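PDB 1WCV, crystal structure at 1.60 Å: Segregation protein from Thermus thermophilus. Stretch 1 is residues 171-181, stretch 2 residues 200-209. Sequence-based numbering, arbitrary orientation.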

# COMPACT_ATOMS: atom_id res chain seq x y z
N LEU A 171 -8.87 16.38 -4.23
CA LEU A 171 -8.79 14.95 -4.45
C LEU A 171 -8.04 14.34 -3.27
O LEU A 171 -6.95 14.78 -2.95
CB LEU A 171 -8.02 14.68 -5.72
CG LEU A 171 -7.68 13.22 -6.03
CD1 LEU A 171 -8.96 12.47 -6.37
CD2 LEU A 171 -6.68 13.20 -7.19
N LEU A 172 -8.64 13.35 -2.60
CA LEU A 172 -7.94 12.69 -1.51
C LEU A 172 -7.07 11.62 -2.17
O LEU A 172 -5.88 11.48 -1.86
CB LEU A 172 -8.91 12.04 -0.52
CG LEU A 172 -9.36 12.87 0.69
CD1 LEU A 172 -10.18 11.98 1.63
CD2 LEU A 172 -8.14 13.41 1.43
N GLY A 173 -7.66 10.88 -3.10
CA GLY A 173 -6.89 9.87 -3.80
C GLY A 173 -7.67 9.01 -4.77
O GLY A 173 -8.90 8.95 -4.71
N ILE A 174 -6.95 8.38 -5.69
CA ILE A 174 -7.53 7.48 -6.67
C ILE A 174 -7.29 6.08 -6.10
O ILE A 174 -6.17 5.76 -5.70
CB ILE A 174 -6.81 7.60 -8.01
CG1 ILE A 174 -7.03 9.01 -8.58
CG2 ILE A 174 -7.34 6.53 -8.98
CD1 ILE A 174 -6.04 9.38 -9.65
N LEU A 175 -8.34 5.27 -6.04
CA LEU A 175 -8.25 3.92 -5.50
C LEU A 175 -8.46 2.84 -6.55
O LEU A 175 -9.49 2.80 -7.20
CB LEU A 175 -9.29 3.72 -4.39
CG LEU A 175 -9.38 2.31 -3.78
CD1 LEU A 175 -8.09 1.96 -3.03
CD2 LEU A 175 -10.58 2.27 -2.81
N VAL A 176 -7.48 1.96 -6.70
CA VAL A 176 -7.61 0.86 -7.64
C VAL A 176 -8.38 -0.26 -6.94
O VAL A 176 -7.99 -0.71 -5.86
CB VAL A 176 -6.23 0.33 -8.08
CG1 VAL A 176 -6.40 -0.83 -9.05
CG2 VAL A 176 -5.42 1.45 -8.74
N THR A 177 -9.50 -0.67 -7.53
CA THR A 177 -10.32 -1.73 -6.96
C THR A 177 -10.45 -2.85 -7.98
O THR A 177 -10.05 -2.70 -9.14
CB THR A 177 -11.76 -1.24 -6.61
OG1 THR A 177 -12.46 -0.91 -7.82
CG2 THR A 177 -11.70 0.00 -5.72
N MET A 178 -11.00 -3.98 -7.54
CA MET A 178 -11.20 -5.13 -8.41
C MET A 178 -9.95 -5.55 -9.17
O MET A 178 -10.01 -6.01 -10.31
CB MET A 178 -12.35 -4.82 -9.37
CG MET A 178 -13.61 -4.41 -8.61
SD MET A 178 -15.07 -4.21 -9.62
CE MET A 178 -15.67 -5.90 -9.67
N TYR A 179 -8.81 -5.40 -8.51
CA TYR A 179 -7.53 -5.79 -9.09
C TYR A 179 -7.57 -7.31 -9.32
O TYR A 179 -7.61 -8.07 -8.35
CB TYR A 179 -6.41 -5.42 -8.11
CG TYR A 179 -5.00 -5.74 -8.57
CD1 TYR A 179 -4.22 -4.79 -9.24
CD2 TYR A 179 -4.43 -6.98 -8.28
CE1 TYR A 179 -2.89 -5.09 -9.61
CE2 TYR A 179 -3.12 -7.28 -8.64
CZ TYR A 179 -2.36 -6.33 -9.30
OH TYR A 179 -1.05 -6.63 -9.62
N ASP A 180 -7.56 -7.74 -10.58
CA ASP A 180 -7.61 -9.17 -10.92
C ASP A 180 -6.24 -9.82 -10.78
O ASP A 180 -5.43 -9.81 -11.71
CB ASP A 180 -8.12 -9.35 -12.35
CG ASP A 180 -8.39 -10.82 -12.69
OD1 ASP A 180 -8.13 -11.68 -11.84
OD2 ASP A 180 -8.87 -11.09 -13.81
N GLY A 181 -5.98 -10.41 -9.61
CA GLY A 181 -4.70 -11.04 -9.37
C GLY A 181 -4.41 -12.27 -10.21
O GLY A 181 -3.32 -12.84 -10.11
N LYS A 200 -1.12 10.59 -6.40
CA LYS A 200 -2.56 10.67 -6.24
C LYS A 200 -3.19 9.29 -6.06
O LYS A 200 -4.28 9.17 -5.50
CB LYS A 200 -3.19 11.37 -7.44
CG LYS A 200 -2.75 12.82 -7.59
CD LYS A 200 -3.42 13.49 -8.77
CE LYS A 200 -2.95 12.89 -10.08
NZ LYS A 200 -3.53 13.61 -11.25
N VAL A 201 -2.50 8.25 -6.51
CA VAL A 201 -3.04 6.90 -6.40
C VAL A 201 -2.66 6.29 -5.06
O VAL A 201 -1.48 6.27 -4.70
CB VAL A 201 -2.48 6.00 -7.53
CG1 VAL A 201 -3.17 4.62 -7.50
CG2 VAL A 201 -2.68 6.69 -8.89
N PHE A 202 -3.66 5.81 -4.33
CA PHE A 202 -3.41 5.17 -3.04
C PHE A 202 -2.51 3.96 -3.27
O PHE A 202 -2.62 3.29 -4.29
CB PHE A 202 -4.71 4.67 -2.41
CG PHE A 202 -5.57 5.75 -1.82
CD1 PHE A 202 -5.20 6.37 -0.62
CD2 PHE A 202 -6.77 6.12 -2.43
CE1 PHE A 202 -6.02 7.32 -0.04
CE2 PHE A 202 -7.59 7.09 -1.85
CZ PHE A 202 -7.22 7.69 -0.65
N TRP A 203 -1.64 3.68 -2.30
CA TRP A 203 -0.77 2.52 -2.39
C TRP A 203 -1.56 1.25 -2.09
O TRP A 203 -1.25 0.19 -2.61
CB TRP A 203 0.40 2.66 -1.41
CG TRP A 203 1.45 3.57 -1.95
CD1 TRP A 203 1.75 4.83 -1.52
CD2 TRP A 203 2.26 3.33 -3.11
NE1 TRP A 203 2.70 5.39 -2.34
CE2 TRP A 203 3.03 4.50 -3.32
CE3 TRP A 203 2.42 2.25 -3.98
CZ2 TRP A 203 3.93 4.62 -4.38
CZ3 TRP A 203 3.32 2.37 -5.03
CH2 TRP A 203 4.06 3.55 -5.22
N THR A 204 -2.58 1.37 -1.24
CA THR A 204 -3.41 0.21 -0.93
C THR A 204 -4.30 -0.04 -2.14
O THR A 204 -4.93 0.87 -2.66
CB THR A 204 -4.31 0.47 0.29
OG1 THR A 204 -3.50 0.85 1.41
CG2 THR A 204 -5.12 -0.78 0.64
N VAL A 205 -4.33 -1.29 -2.58
CA VAL A 205 -5.13 -1.68 -3.73
C VAL A 205 -6.10 -2.75 -3.25
O VAL A 205 -5.70 -3.63 -2.49
CB VAL A 205 -4.21 -2.25 -4.83
CG1 VAL A 205 -5.03 -2.92 -5.94
CG2 VAL A 205 -3.37 -1.14 -5.41
N ILE A 206 -7.36 -2.66 -3.68
CA ILE A 206 -8.36 -3.65 -3.28
C ILE A 206 -8.39 -4.78 -4.31
O ILE A 206 -8.63 -4.56 -5.50
CB ILE A 206 -9.78 -3.03 -3.17
CG1 ILE A 206 -9.72 -1.71 -2.39
CG2 ILE A 206 -10.71 -4.01 -2.44
CD1 ILE A 206 -9.16 -1.84 -0.98
N PRO A 207 -8.15 -6.02 -3.87
CA PRO A 207 -8.14 -7.16 -4.78
C PRO A 207 -9.51 -7.68 -5.16
O PRO A 207 -10.48 -7.53 -4.41
CB PRO A 207 -7.37 -8.21 -4.00
CG PRO A 207 -7.95 -8.01 -2.62
CD PRO A 207 -7.95 -6.47 -2.47
N ARG A 208 -9.59 -8.31 -6.32
CA ARG A 208 -10.84 -8.92 -6.73
C ARG A 208 -10.85 -10.15 -5.81
O ARG A 208 -9.84 -10.83 -5.69
CB ARG A 208 -10.77 -9.35 -8.19
CG ARG A 208 -12.12 -9.65 -8.82
CD ARG A 208 -11.98 -10.01 -10.29
NE ARG A 208 -13.27 -9.95 -10.98
CZ ARG A 208 -13.94 -8.82 -11.19
NH1 ARG A 208 -13.45 -7.67 -10.77
NH2 ARG A 208 -15.11 -8.85 -11.82
N ASN A 209 -11.97 -10.40 -5.15
CA ASN A 209 -12.07 -11.54 -4.24
C ASN A 209 -13.52 -11.95 -4.09
O ASN A 209 -14.40 -11.10 -3.95
CB ASN A 209 -11.47 -11.19 -2.87
CG ASN A 209 -11.61 -12.33 -1.86
OD1 ASN A 209 -12.61 -12.41 -1.13
ND2 ASN A 209 -10.62 -13.21 -1.82
O HOH W 1 -5.06 2.15 -5.11
O HOH W 2 -12.22 -5.26 -5.15
O HOH W 3 -7.41 -11.09 -6.97

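The rule of this contact is that the backbones pair and the side chains fill in around the pairing. Stretch 1 is mostly a strand, and stretch 2 follows it in roughly the same direction, the two end-to-end lines lying 29° apart. Five backbone hydrogen bonds join them, and about 876 Å² of surface is buried. The residues that lose most to the partner, Arg208, Phe202 and Ile174, each work in a different way.

Ile174 reaches both ways with its backbone, its N donating to Lys200 O at 2.8 Å and its O accepting from Phe202 N at 2.9 Å, so Val201 is straddled and its CA also approaches Ile174 O at 3.4 Å. The side chain of Ile174 adds apolar cover, its CB 4.3 Å from Val201 CG2 and its CD1 4.1 Å from Lys200 CB. The CA-to-CB bond of Phe202 points toward stretch 1, and the ring lies where Gly173 has no side chain: Gly173 CA is 3.5 Å from Phe202 CE2, and an ideal CB on the glycine would clash with that same atom. Glycine thus makes room for a large buried ring, which Leu175 also lines, its CB 4.0 Å from Phe202 CD2.

Past Phe202 the direct pairing is interrupted, and water 1 bridges the gap. It accepts from Val176 N at 2.9 Å and donates to Phe202 O and Thr204 O, both at 2.8 Å, satisfying three backbone groups with one molecule.

Ile206 restores the pairing. Its N donates to Val176 O at 3.0 Å, and its O accepts from Tyr179 N at 3.1 Å. Its branched side chain packs in the buried layer, with CG1 at 4.1 Å from Leu175 CD1 and 4.2 Å from Thr177 CG2. Val205 serves another apolar group: its CG1 meets Val176 CG1 at 4.0 Å and Tyr179 CB at 3.6 Å, while Val176 CG2 meets Val201 CG1 at 4.1 Å. Beta-branched residues suit the extended backbone here. Water 2 accepts from Met178 N and donates to Pro207 O, each at 3.0 Å.

Arg208 is exposed, yet it has the largest covered area. Its N donates to Tyr179 O at 2.8 Å, anchoring the backbone, while an extended chain carries the guanidinium to Met178, where Arg208 NH1 lies 3.0 Å from Met178 CE. A long side chain can cover its neighbor this way and keep its charge near solvent.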